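Local coordinates for dihydropteroate synthase (Xanthomonas albilineans, PDB 6Q62) that catalyses the condensation of para-aminobenzoate with 6-hydroxymethyl-7,8-dihydropterin diphosphate to give 7,8-dihydropteroate, a precursor of folate, at the interface of chains A and B. Residues are numbered along the deposited sequence; one frame, centred on the assembly and turned at random. Chains: chain A/B, Dihydropteroate synthase.

The interface of chains A and B. Residues chain A 203-204, 206-208, 251, 255; chain B 277-278, 281-282.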
loop_
_atom_site.group_PDB
_atom_site.type_symbol
_atom_site.label_atom_id
_atom_site.label_comp_id
_atom_site.label_asym_id
_atom_site.label_seq_id
_atom_site.Cartn_x
_atom_site.Cartn_y
_atom_site.Cartn_z
ATOM N N VAL A 203 3.041 -13.553 9.864
ATOM C CA VAL A 203 2.971 -12.228 10.483
ATOM C C VAL A 203 4.164 -12.036 11.433
ATOM O O VAL A 203 4.802 -10.980 11.409
ATOM C CB VAL A 203 1.606 -12.015 11.183
ATOM C CG1 VAL A 203 1.594 -10.723 12.005
ATOM C CG2 VAL A 203 0.472 -12.008 10.164
ATOM N N GLN A 204 4.507 -13.082 12.221
ATOM C CA GLN A 204 5.669 -13.049 13.118
ATOM C C GLN A 204 6.954 -12.806 12.334
ATOM O O GLN A 204 7.766 -11.969 12.726
ATOM C CB GLN A 204 5.806 -14.361 13.905
ATOM C CG GLN A 204 4.806 -14.543 15.054
ATOM C CD GLN A 204 5.040 -13.609 16.220
ATOM O OE1 GLN A 204 6.178 -13.307 16.610
ATOM N NE2 GLN A 204 3.954 -13.140 16.803
ATOM N N LEU A 206 7.332 -11.451 9.371
ATOM C CA LEU A 206 7.321 -10.116 8.769
ATOM C C LEU A 206 7.596 -9.059 9.834
ATOM O O LEU A 206 8.434 -8.188 9.629
ATOM C CB LEU A 206 5.975 -9.837 8.078
ATOM C CG LEU A 206 5.782 -8.476 7.380
ATOM C CD1 LEU A 206 6.926 -8.171 6.430
ATOM C CD2 LEU A 206 4.457 -8.480 6.591
ATOM N N ALA A 207 6.956 -9.188 10.998
ATOM C CA ALA A 207 7.174 -8.227 12.081
ATOM C C ALA A 207 8.642 -8.255 12.547
ATOM O O ALA A 207 9.209 -7.200 12.810
ATOM C CB ALA A 207 6.241 -8.539 13.245
ATOM N N HIS A 208 9.258 -9.450 12.590
ATOM C CA HIS A 208 10.647 -9.644 13.031
ATOM C C HIS A 208 11.660 -9.735 11.894
ATOM O O HIS A 208 12.799 -10.145 12.117
ATOM C CB HIS A 208 10.756 -10.859 13.951
ATOM C CG HIS A 208 10.021 -10.702 15.236
ATOM N ND1 HIS A 208 8.813 -11.305 15.437
ATOM C CD2 HIS A 208 10.357 -10.012 16.348
ATOM C CE1 HIS A 208 8.462 -11.012 16.676
ATOM N NE2 HIS A 208 9.344 -10.208 17.250
ATOM N N LEU A 251 5.575 -2.968 3.895
ATOM C CA LEU A 251 6.002 -3.240 5.266
ATOM C C LEU A 251 7.313 -4.024 5.289
ATOM O O LEU A 251 8.192 -3.714 6.094
ATOM C CB LEU A 251 4.902 -4.016 6.055
ATOM C CG LEU A 251 3.603 -3.252 6.287
ATOM C CD1 LEU A 251 2.561 -4.180 6.908
ATOM C CD2 LEU A 251 3.840 -2.000 7.173
ATOM N N ARG A 255 10.980 -2.879 6.756
ATOM C CA ARG A 255 11.620 -3.737 7.736
ATOM C C ARG A 255 12.931 -4.375 7.242
ATOM O O ARG A 255 13.453 -5.251 7.918
ATOM C CB ARG A 255 10.635 -4.771 8.285
ATOM C CG ARG A 255 9.715 -4.131 9.323
ATOM C CD ARG A 255 8.364 -4.789 9.470
ATOM N NE ARG A 255 7.518 -4.055 10.416
ATOM C CZ ARG A 255 6.837 -2.938 10.163
ATOM N NH1 ARG A 255 6.921 -2.348 8.970
ATOM N NH2 ARG A 255 6.102 -2.378 11.113
ATOM N N ALA B 277 -2.130 -5.962 11.828
ATOM C CA ALA B 277 -1.705 -7.313 12.224
ATOM C C ALA B 277 -0.223 -7.344 12.558
ATOM O O ALA B 277 0.163 -7.920 13.565
ATOM C CB ALA B 277 -2.012 -8.307 11.111
ATOM N N VAL B 278 0.600 -6.680 11.737
ATOM C CA VAL B 278 2.036 -6.601 11.905
ATOM C C VAL B 278 2.408 -5.764 13.135
ATOM O O VAL B 278 3.233 -6.203 13.938
ATOM C CB VAL B 278 2.707 -6.083 10.605
ATOM C CG1 VAL B 278 4.176 -5.772 10.816
ATOM C CG2 VAL B 278 2.531 -7.086 9.469
ATOM N N VAL B 281 2.280 -7.219 16.781
ATOM C CA VAL B 281 3.277 -8.186 17.241
ATOM C C VAL B 281 4.266 -7.519 18.197
ATOM O O VAL B 281 4.943 -6.564 17.796
ATOM C CB VAL B 281 3.975 -8.950 16.068
ATOM C CG1 VAL B 281 5.095 -9.859 16.573
ATOM C CG2 VAL B 281 2.972 -9.766 15.267
ATOM N N PRO B 282 4.385 -8.038 19.452
ATOM C CA PRO B 282 5.358 -7.457 20.394
ATOM C C PRO B 282 6.794 -7.876 20.076
ATOM O O PRO B 282 7.494 -7.209 19.318
ATOM C CB PRO B 282 4.899 -7.998 21.749
ATOM C CG PRO B 282 4.223 -9.287 21.439
ATOM C CD PRO B 282 3.651 -9.173 20.054
#
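The carbonyl oxygen of A:Gln204 is the best-held polar atom, gripped by a side-chain hydrogen bond from the imidazole ND1 of A:His208 at 3.0 Å. The oxygen lies near the ring plane of the histidine, but the donor stands above the carbonyl plane and the angle at the hydrogen is 142°, so the bond is bent. It probably helps to hold the turn of the imidazole just past the end of helix 199-207. Within this patch no N or O of either chain lies within bonding reach of the other side, so the contact here rests on van der Waals packing.

Two valines of chain B carry it. B:Val281 sets CG1, anti to its backbone N (chi1 175°), in the corner made by two polar side chains of chain A: the ring carbon CE1 of A:His208 lies 3.6 Å from this methyl, and the amide NE2 of A:Gln204 is 3.5 Å from the same CG1. A:Gln204 bends at chi2 (-69°) and crosses the valine obliquely. The methyl CB of A:Ala207 meets CB of B:Val281 at 3.6 Å, while CG2 of the valine faces CG1 of A:Val203 at 3.7 Å.

B:Val278 divides its branches likewise. Its CG2 touches CD2 of A:Leu206 at 3.7 Å, the two side chains crossing at about a right angle, and meets CD1 of A:Leu251 tip to tip at 3.9 Å. The other branch, CG1, points to the guanidinium of A:Arg255, 3.8 Å from NE. That group has the carbonyl oxygen of A:Leu251 at its edge, in plane, although the NH1 bond to it is weak.

The patch is part of the two-fold symmetric interface of the deposited dimer, which may be the physiological one. The end of B helix 265-279 and its tail lie against A helix 199-207, beside A helix 242-254, all outer helices of the TIM barrel.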